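Long-range contacts in Nrps/pks (Streptomyces albus, PDB 4OPE), which probably catalyses decarboxylative condensation that extends a polyketide chain, serving as a ketosynthase domain of the AT-less oxazolomycin synthase OzmH: residues Arg96-Thr101 / Ser243-Leu248; Thr101-Leu106 / Tyr161-Asp166. One frame throughout, in Å; residues are numbered along the deposited sequence.

Contact 1 of 2, residues Arg96-Thr101 / Ser243-Leu248; sequences RIFLQT and SGAVLL
T101 and S243 meet hydroxyl to hydroxyl: T101 OG1 and S243 OG are hydrogen-bonded at 2.8 Å, and either could be the donor. S243 sends OG out anti to its backbone N (chi1 -165°), across to the helix. T101 has OG1 anti to its carbonyl carbon (chi1 -64°), turned back over the preceding turn, where it lies 3.0 Å from I97 O. That carbonyl also accepts the backbone N-H of T101, so polar groups from both elements collect around one helical turn inside a buried contact. Apolar groups flank the S243 hydroxyl. I97 CG2 comes alongside S243, 3.5 Å from OG. F98 turns its ring edge to the strand, with S243 OG and G244 O both near the ring plane; F98 CE1 is 3.8 Å from G244 O. A little further along, T101 CG2 packs against A245 CB at 3.9 Å, and F98 CE1 reaches the same methyl obliquely.

The strand presents only a hydroxymethyl, a bare backbone and a methyl here. G244 has no side chain, and T101 CG2 lies against its carbonyl carbon. Small groups let the helix sit low, with the two segment axes approaching to 8.0 Å at an angle of 37°.

Behind this first shell, the strand is fixed by backbone hydrogen bonds: S243 with R17 and A245 with A15 on one flank, G244 with G202 on the other. F98 is backed by V155 and V159 of helix 152-163. The contact thus lays helix 93-108 on the mixed sheet of this thiolase-type fold, over strand 242-250, which runs between strands 9-17 and 197-204.

Contact 2 of 2, residues Thr101-Leu106 / Tyr161-Asp166; sequences TVWHLL and YFFDFD
The F163 ring fills the middle of this contact, pushed in against one side of helix 93-108. V102 puts CG1 anti to its backbone N (chi1 177°) and so over one face of that ring, a CH-pi contact with CG1 3.8 Å from the F163 ring centroid. F162 CD2 lies over the opposite face, toward its rim, so an atom sits on either side of the ring. Obliquely to the ring, L106 CD2 slides past F163 CD2 at 3.5 Å, while W103 CE3 meets F163 CE2 at 3.6 Å, the six-membered ring of W103 and the F163 ring inclined by 45°. The F165 ring carries F163 CB over the centre of one face, and its edge is met by L106 CD2 and V102 CG1.

The far side is looser. F162 touches W103 obliquely, F162 CE2 to W103 CZ3 at 4.0 Å, and is only partly buried; R113 makes a cation-pi contact with it. D164, with positive phi, closes the helix in a Schellman motif and turns outward, where its OD1 accepts a hydrogen bond from A275 N of the second subunit. An alanine in place of F163 would remove the ring that V102, W103 and L106 pack on and would probably loosen this part of the core. Side chain meets side chain through carbon, F163 CZ also comes up against the backbone N of W103, and packing rather than polar bonds joins the segments.

In the fold
Helix 93-108 serves both contacts, and T101 belongs to both: its side chain faces the strand of contact 1 and points away from the segment 161-166 of contact 2. The centres of the two contacts are about 8 Å apart; the centre of contact 1 lies nearer the chain centre, about 7 Å against about 14 Å. L105, on the helical segment of contact 2, packs on the strand of contact 1, its CD2 3.5 Å from V246 O. On the other flank, F163 CZ of contact 2 packs 3.9 Å from L99 O. Together they wedge one helix between sheet and helix 152-163, whose end leads to the second subunit; both are structural packing of the ketosynthase fold.

Contact 1 of 2, residues Arg96-Thr101 / Ser243-Leu248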
ATOM      1  N   ARG A  96      10.751  -2.563 -13.180  1.00 38.84           N
ATOM      2  CA  ARG A  96      12.115  -2.639 -13.621  1.00 39.69           C
ATOM      3  C   ARG A  96      12.931  -1.426 -13.230  1.00 38.50           C
ATOM      4  O   ARG A  96      14.071  -1.525 -12.791  1.00 35.98           O
ATOM      5  CB  ARG A  96      12.122  -2.759 -15.123  1.00 42.06           C
ATOM      6  CG  ARG A  96      11.249  -3.906 -15.655  1.00 43.55           C
ATOM      7  CD  ARG A  96      11.416  -4.015 -17.149  1.00 42.02           C
ATOM      8  NE  ARG A  96      10.155  -3.976 -17.856  1.00 39.20           N
ATOM      9  CZ  ARG A  96       9.964  -3.347 -18.999  1.00 37.79           C
ATOM     10  NH1 ARG A  96      10.916  -2.609 -19.566  1.00 39.39           N
ATOM     11  NH2 ARG A  96       8.794  -3.440 -19.568  1.00 38.79           N
ATOM     12  N   ILE A  97      12.338  -0.264 -13.418  1.00 38.82           N
ATOM     13  CA  ILE A  97      13.021   0.978 -13.150  1.00 36.73           C
ATOM     14  C   ILE A  97      13.268   1.150 -11.671  1.00 34.99           C
ATOM     15  O   ILE A  97      14.331   1.622 -11.252  1.00 35.89           O
ATOM     16  CB  ILE A  97      12.216   2.133 -13.722  1.00 37.91           C
ATOM     17  CG1 ILE A  97      12.362   2.071 -15.243  1.00 39.59           C
ATOM     18  CG2 ILE A  97      12.702   3.459 -13.153  1.00 38.41           C
ATOM     19  CD1 ILE A  97      11.616   3.155 -15.976  1.00 41.84           C
ATOM     20  N   PHE A  98      12.295   0.772 -10.869  1.00 31.74           N
ATOM     21  CA  PHE A  98      12.482   0.868  -9.453  1.00 31.67           C
ATOM     22  C   PHE A  98      13.642  -0.020  -8.936  1.00 31.61           C
ATOM     23  O   PHE A  98      14.319   0.325  -7.973  1.00 29.25           O
ATOM     24  CB  PHE A  98      11.186   0.543  -8.738  1.00 31.99           C
ATOM     25  CG  PHE A  98      11.179   0.937  -7.318  1.00 31.96           C
ATOM     26  CD1 PHE A  98      11.323   2.259  -6.955  1.00 32.80           C
ATOM     27  CD2 PHE A  98      11.046   0.016  -6.348  1.00 33.80           C
ATOM     28  CE1 PHE A  98      11.335   2.649  -5.621  1.00 32.87           C
ATOM     29  CE2 PHE A  98      11.055   0.400  -5.004  1.00 34.88           C
ATOM     30  CZ  PHE A  98      11.206   1.719  -4.648  1.00 32.71           C
ATOM     31  N   LEU A  99      13.884  -1.137  -9.594  1.00 30.96           N
ATOM     32  CA  LEU A  99      15.008  -1.958  -9.224  1.00 31.83           C
ATOM     33  C   LEU A  99      16.318  -1.220  -9.444  1.00 32.12           C
ATOM     34  O   LEU A  99      17.200  -1.185  -8.567  1.00 32.16           O
ATOM     35  CB  LEU A  99      15.029  -3.220 -10.040  1.00 33.70           C
ATOM     36  CG  LEU A  99      14.303  -4.411  -9.484  1.00 36.18           C
ATOM     37  CD1 LEU A  99      14.222  -5.406 -10.615  1.00 38.37           C
ATOM     38  CD2 LEU A  99      15.029  -5.018  -8.294  1.00 36.83           C
ATOM     39  N   GLN A 100      16.450  -0.593 -10.602  1.00 31.95           N
ATOM     40  CA  GLN A 100      17.650   0.194 -10.844  1.00 32.60           C
ATOM     41  C   GLN A 100      17.751   1.377  -9.870  1.00 31.61           C
ATOM     42  O   GLN A 100      18.835   1.667  -9.370  1.00 31.87           O
ATOM     43  CB  GLN A 100      17.740   0.613 -12.300  1.00 33.85           C
ATOM     44  CG  GLN A 100      17.732  -0.611 -13.248  1.00 37.08           C
ATOM     45  CD  GLN A 100      17.757  -0.220 -14.735  1.00 39.49           C
ATOM     46  OE1 GLN A 100      17.306   0.829 -15.083  1.00 39.28           O
ATOM     47  NE2 GLN A 100      18.240  -1.094 -15.597  1.00 42.46           N
ATOM     48  N   THR A 101      16.626   2.017  -9.562  1.00 29.92           N
ATOM     49  CA  THR A 101      16.610   3.106  -8.609  1.00 29.19           C
ATOM     50  C   THR A 101      17.112   2.651  -7.262  1.00 29.01           C
ATOM     51  O   THR A 101      17.964   3.285  -6.654  1.00 30.13           O
ATOM     52  CB  THR A 101      15.189   3.649  -8.479  1.00 30.38           C
ATOM     53  OG1 THR A 101      14.804   4.206  -9.744  1.00 32.32           O
ATOM     54  CG2 THR A 101      15.075   4.685  -7.377  1.00 29.19           C
ATOM     55  N   SER A 243      10.827   8.027 -10.934  1.00 30.43           N
ATOM     56  CA  SER A 243      11.164   6.975 -10.003  1.00 31.13           C
ATOM     57  C   SER A 243      12.076   7.607  -8.961  1.00 32.33           C
ATOM     58  O   SER A 243      13.011   8.362  -9.326  1.00 32.54           O
ATOM     59  CB  SER A 243      11.962   5.904 -10.727  1.00 31.67           C
ATOM     60  OG  SER A 243      12.017   4.718  -9.979  1.00 33.75           O
ATOM     61  N   GLY A 244      11.819   7.317  -7.678  1.00 29.11           N
ATOM     62  CA  GLY A 244      12.653   7.839  -6.665  1.00 26.95           C
ATOM     63  C   GLY A 244      12.603   7.067  -5.396  1.00 26.97           C
ATOM     64  O   GLY A 244      11.616   6.432  -5.086  1.00 25.58           O
ATOM     65  N   ALA A 245      13.697   7.139  -4.636  1.00 27.08           N
ATOM     66  CA  ALA A 245      13.749   6.470  -3.359  1.00 26.70           C
ATOM     67  C   ALA A 245      14.757   7.143  -2.446  1.00 27.21           C
ATOM     68  O   ALA A 245      15.751   7.705  -2.906  1.00 25.88           O
ATOM     69  CB  ALA A 245      14.125   5.019  -3.577  1.00 27.49           C
ATOM     70  N   VAL A 246      14.482   7.067  -1.153  1.00 27.06           N
ATOM     71  CA  VAL A 246      15.389   7.519  -0.153  1.00 28.09           C
ATOM     72  C   VAL A 246      15.672   6.352   0.775  1.00 29.73           C
ATOM     73  O   VAL A 246      14.896   5.371   0.861  1.00 28.74           O
ATOM     74  CB  VAL A 246      14.780   8.665   0.678  1.00 28.98           C
ATOM     75  CG1 VAL A 246      14.566   9.901  -0.169  1.00 29.72           C
ATOM     76  CG2 VAL A 246      13.465   8.267   1.316  1.00 28.33           C
ATOM     77  N   LEU A 247      16.764   6.462   1.522  1.00 31.39           N
ATOM     78  CA  LEU A 247      17.157   5.376   2.453  1.00 30.32           C
ATOM     79  C   LEU A 247      17.164   5.934   3.843  1.00 30.62           C
ATOM     80  O   LEU A 247      17.773   6.973   4.089  1.00 29.85           O
ATOM     81  CB  LEU A 247      18.533   4.789   2.094  1.00 29.61           C
ATOM     82  CG  LEU A 247      18.917   3.529   2.910  1.00 29.86           C
ATOM     83  CD1 LEU A 247      18.055   2.358   2.560  1.00 30.15           C
ATOM     84  CD2 LEU A 247      20.335   3.130   2.648  1.00 30.46           C
ATOM     85  N   LEU A 248      16.483   5.231   4.736  1.00 32.22           N
ATOM     86  CA  LEU A 248      16.199   5.723   6.079  1.00 35.17           C
ATOM     87  C   LEU A 248      16.864   4.891   7.182  1.00 37.09           C
ATOM     88  O   LEU A 248      17.092   3.688   7.022  1.00 39.32           O
ATOM     89  CB  LEU A 248      14.696   5.734   6.285  1.00 36.27           C
ATOM     90  CG  LEU A 248      13.901   6.537   5.249  1.00 36.51           C
ATOM     91  CD1 LEU A 248      12.445   6.097   5.226  1.00 36.60           C
ATOM     92  CD2 LEU A 248      13.991   8.019   5.559  1.00 37.95           C
TER

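Contact 2 of 2, residues Thr101-Leu106 / Tyr161-Asp166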
ATOM      1  N   THR A 101      16.626   2.017  -9.562  1.00 29.92           N
ATOM      2  CA  THR A 101      16.610   3.106  -8.609  1.00 29.19           C
ATOM      3  C   THR A 101      17.112   2.651  -7.262  1.00 29.01           C
ATOM      4  O   THR A 101      17.964   3.285  -6.654  1.00 30.13           O
ATOM      5  CB  THR A 101      15.189   3.649  -8.479  1.00 30.38           C
ATOM      6  OG1 THR A 101      14.804   4.206  -9.744  1.00 32.32           O
ATOM      7  CG2 THR A 101      15.075   4.685  -7.377  1.00 29.19           C
ATOM      8  N   VAL A 102      16.659   1.512  -6.791  1.00 29.36           N
ATOM      9  CA  VAL A 102      17.136   1.059  -5.482  1.00 29.43           C
ATOM     10  C   VAL A 102      18.620   0.779  -5.500  1.00 29.20           C
ATOM     11  O   VAL A 102      19.342   1.133  -4.561  1.00 29.87           O
ATOM     12  CB  VAL A 102      16.348  -0.129  -4.946  1.00 28.89           C
ATOM     13  CG1 VAL A 102      16.930  -0.596  -3.627  1.00 28.98           C
ATOM     14  CG2 VAL A 102      14.907   0.312  -4.743  1.00 28.05           C
ATOM     15  N   TRP A 103      19.086   0.177  -6.582  1.00 29.47           N
ATOM     16  CA  TRP A 103      20.524  -0.036  -6.742  1.00 29.23           C
ATOM     17  C   TRP A 103      21.254   1.303  -6.612  1.00 29.58           C
ATOM     18  O   TRP A 103      22.239   1.409  -5.859  1.00 29.50           O
ATOM     19  CB  TRP A 103      20.884  -0.668  -8.091  1.00 30.43           C
ATOM     20  CG  TRP A 103      22.330  -1.023  -8.121  1.00 31.76           C
ATOM     21  CD1 TRP A 103      23.371  -0.254  -8.561  1.00 31.11           C
ATOM     22  CD2 TRP A 103      22.908  -2.245  -7.637  1.00 32.82           C
ATOM     23  NE1 TRP A 103      24.574  -0.927  -8.393  1.00 30.39           N
ATOM     24  CE2 TRP A 103      24.322  -2.142  -7.813  1.00 31.67           C
ATOM     25  CE3 TRP A 103      22.376  -3.408  -7.073  1.00 31.74           C
ATOM     26  CZ2 TRP A 103      25.196  -3.153  -7.425  1.00 31.69           C
ATOM     27  CZ3 TRP A 103      23.251  -4.430  -6.700  1.00 32.47           C
ATOM     28  CH2 TRP A 103      24.640  -4.296  -6.881  1.00 32.79           C
ATOM     29  N   HIS A 104      20.791   2.327  -7.339  1.00 28.92           N
ATOM     30  CA  HIS A 104      21.479   3.589  -7.288  1.00 29.30           C
ATOM     31  C   HIS A 104      21.335   4.266  -5.935  1.00 29.58           C
ATOM     32  O   HIS A 104      22.250   4.960  -5.503  1.00 30.70           O
ATOM     33  CB  HIS A 104      21.030   4.491  -8.392  1.00 30.37           C
ATOM     34  CG  HIS A 104      21.477   4.042  -9.742  1.00 31.48           C
ATOM     35  ND1 HIS A 104      20.677   4.129 -10.857  1.00 31.85           N
ATOM     36  CD2 HIS A 104      22.648   3.512 -10.158  1.00 33.85           C
ATOM     37  CE1 HIS A 104      21.333   3.677 -11.908  1.00 32.40           C
ATOM     38  NE2 HIS A 104      22.539   3.309 -11.511  1.00 35.03           N
ATOM     39  N   LEU A 105      20.229   4.038  -5.249  1.00 28.49           N
ATOM     40  CA  LEU A 105      20.076   4.560  -3.903  1.00 28.59           C
ATOM     41  C   LEU A 105      21.190   4.037  -2.977  1.00 30.35           C
ATOM     42  O   LEU A 105      21.795   4.812  -2.177  1.00 30.56           O
ATOM     43  CB  LEU A 105      18.700   4.155  -3.333  1.00 28.74           C
ATOM     44  CG  LEU A 105      18.414   4.300  -1.838  1.00 28.54           C
ATOM     45  CD1 LEU A 105      18.531   5.778  -1.546  1.00 29.62           C
ATOM     46  CD2 LEU A 105      17.021   3.832  -1.438  1.00 27.69           C
ATOM     47  N   LEU A 106      21.462   2.731  -3.040  1.00 30.26           N
ATOM     48  CA  LEU A 106      22.453   2.166  -2.133  1.00 30.53           C
ATOM     49  C   LEU A 106      23.817   2.761  -2.433  1.00 31.19           C
ATOM     50  O   LEU A 106      24.571   3.127  -1.525  1.00 32.43           O
ATOM     51  CB  LEU A 106      22.459   0.679  -2.238  1.00 32.19           C
ATOM     52  CG  LEU A 106      21.599  -0.072  -1.227  1.00 34.77           C
ATOM     53  CD1 LEU A 106      20.338   0.622  -0.748  1.00 34.83           C
ATOM     54  CD2 LEU A 106      21.300  -1.438  -1.785  1.00 35.70           C
ATOM     55  N   TYR A 161      13.545  -9.223  -2.625  1.00 37.85           N
ATOM     56  CA  TYR A 161      14.143 -10.481  -2.957  1.00 38.35           C
ATOM     57  C   TYR A 161      15.591 -10.287  -3.385  1.00 38.39           C
ATOM     58  O   TYR A 161      16.507 -10.864  -2.819  1.00 41.86           O
ATOM     59  CB  TYR A 161      13.370 -11.114  -4.074  1.00 40.18           C
ATOM     60  CG  TYR A 161      14.108 -12.220  -4.726  1.00 46.70           C
ATOM     61  CD1 TYR A 161      14.298 -13.434  -4.051  1.00 52.46           C
ATOM     62  CD2 TYR A 161      14.607 -12.083  -6.010  1.00 47.62           C
ATOM     63  CE1 TYR A 161      14.971 -14.483  -4.639  1.00 57.22           C
ATOM     64  CE2 TYR A 161      15.313 -13.108  -6.604  1.00 55.65           C
ATOM     65  CZ  TYR A 161      15.498 -14.315  -5.922  1.00 59.93           C
ATOM     66  OH  TYR A 161      16.177 -15.365  -6.516  1.00 60.96           O
ATOM     67  N   PHE A 162      15.785  -9.435  -4.370  1.00 35.63           N
ATOM     68  CA  PHE A 162      17.056  -9.239  -4.987  1.00 33.34           C
ATOM     69  C   PHE A 162      18.066  -8.598  -4.071  1.00 32.64           C
ATOM     70  O   PHE A 162      19.235  -8.880  -4.179  1.00 33.45           O
ATOM     71  CB  PHE A 162      16.905  -8.380  -6.243  1.00 33.15           C
ATOM     72  CG  PHE A 162      18.193  -8.127  -6.956  1.00 33.93           C
ATOM     73  CD1 PHE A 162      18.774  -9.113  -7.760  1.00 34.70           C
ATOM     74  CD2 PHE A 162      18.854  -6.919  -6.814  1.00 33.80           C
ATOM     75  CE1 PHE A 162      19.957  -8.875  -8.432  1.00 33.69           C
ATOM     76  CE2 PHE A 162      20.052  -6.678  -7.471  1.00 33.52           C
ATOM     77  CZ  PHE A 162      20.599  -7.658  -8.290  1.00 34.12           C
ATOM     78  N   PHE A 163      17.659  -7.692  -3.210  1.00 32.83           N
ATOM     79  CA  PHE A 163      18.629  -7.025  -2.323  1.00 32.87           C
ATOM     80  C   PHE A 163      18.725  -7.684  -0.965  1.00 33.68           C
ATOM     81  O   PHE A 163      19.477  -7.223  -0.104  1.00 34.78           O
ATOM     82  CB  PHE A 163      18.210  -5.565  -2.112  1.00 32.76           C
ATOM     83  CG  PHE A 163      18.375  -4.732  -3.322  1.00 30.97           C
ATOM     84  CD1 PHE A 163      17.405  -4.693  -4.284  1.00 30.45           C
ATOM     85  CD2 PHE A 163      19.519  -3.982  -3.498  1.00 30.55           C
ATOM     86  CE1 PHE A 163      17.575  -3.893  -5.415  1.00 30.70           C
ATOM     87  CE2 PHE A 163      19.692  -3.198  -4.637  1.00 29.89           C
ATOM     88  CZ  PHE A 163      18.724  -3.172  -5.604  1.00 29.14           C
ATOM     89  N   ASP A 164      17.938  -8.735  -0.778  1.00 35.28           N
ATOM     90  CA  ASP A 164      17.849  -9.465   0.458  1.00 37.49           C
ATOM     91  C   ASP A 164      17.380  -8.589   1.595  1.00 36.74           C
ATOM     92  O   ASP A 164      18.044  -8.450   2.631  1.00 36.93           O
ATOM     93  CB  ASP A 164      19.183 -10.144   0.771  1.00 39.78           C
ATOM     94  CG  ASP A 164      19.055 -11.287   1.802  1.00 42.90           C
ATOM     95  OD1 ASP A 164      17.920 -11.659   2.192  1.00 44.94           O
ATOM     96  OD2 ASP A 164      20.106 -11.788   2.268  1.00 49.51           O
ATOM     97  N   PHE A 165      16.236  -7.961   1.385  1.00 36.57           N
ATOM     98  CA  PHE A 165      15.645  -7.127   2.416  1.00 37.66           C
ATOM     99  C   PHE A 165      14.487  -7.890   3.059  1.00 38.22           C
ATOM    100  O   PHE A 165      13.452  -8.145   2.423  1.00 39.09           O
ATOM    101  CB  PHE A 165      15.167  -5.788   1.821  1.00 38.08           C
ATOM    102  CG  PHE A 165      16.269  -4.885   1.333  1.00 37.93           C
ATOM    103  CD1 PHE A 165      17.561  -4.997   1.822  1.00 38.60           C
ATOM    104  CD2 PHE A 165      15.996  -3.907   0.385  1.00 36.59           C
ATOM    105  CE1 PHE A 165      18.559  -4.170   1.365  1.00 39.09           C
ATOM    106  CE2 PHE A 165      16.971  -3.067  -0.058  1.00 36.57           C
ATOM    107  CZ  PHE A 165      18.265  -3.200   0.419  1.00 38.67           C
ATOM    108  N   ASP A 166      14.663  -8.285   4.311  1.00 39.32           N
ATOM    109  CA  ASP A 166      13.700  -9.197   4.934  1.00 41.22           C
ATOM    110  C   ASP A 166      12.874  -8.490   6.001  1.00 39.05           C
ATOM    111  O   ASP A 166      12.273  -9.093   6.838  1.00 40.49           O
ATOM    112  CB  ASP A 166      14.390 -10.490   5.421  1.00 43.32           C
ATOM    113  CG  ASP A 166      15.409 -10.263   6.542  1.00 47.97           C
ATOM    114  OD1 ASP A 166      15.607  -9.096   7.006  1.00 47.24           O
ATOM    115  OD2 ASP A 166      16.018 -11.291   6.965  1.00 51.54           O
TER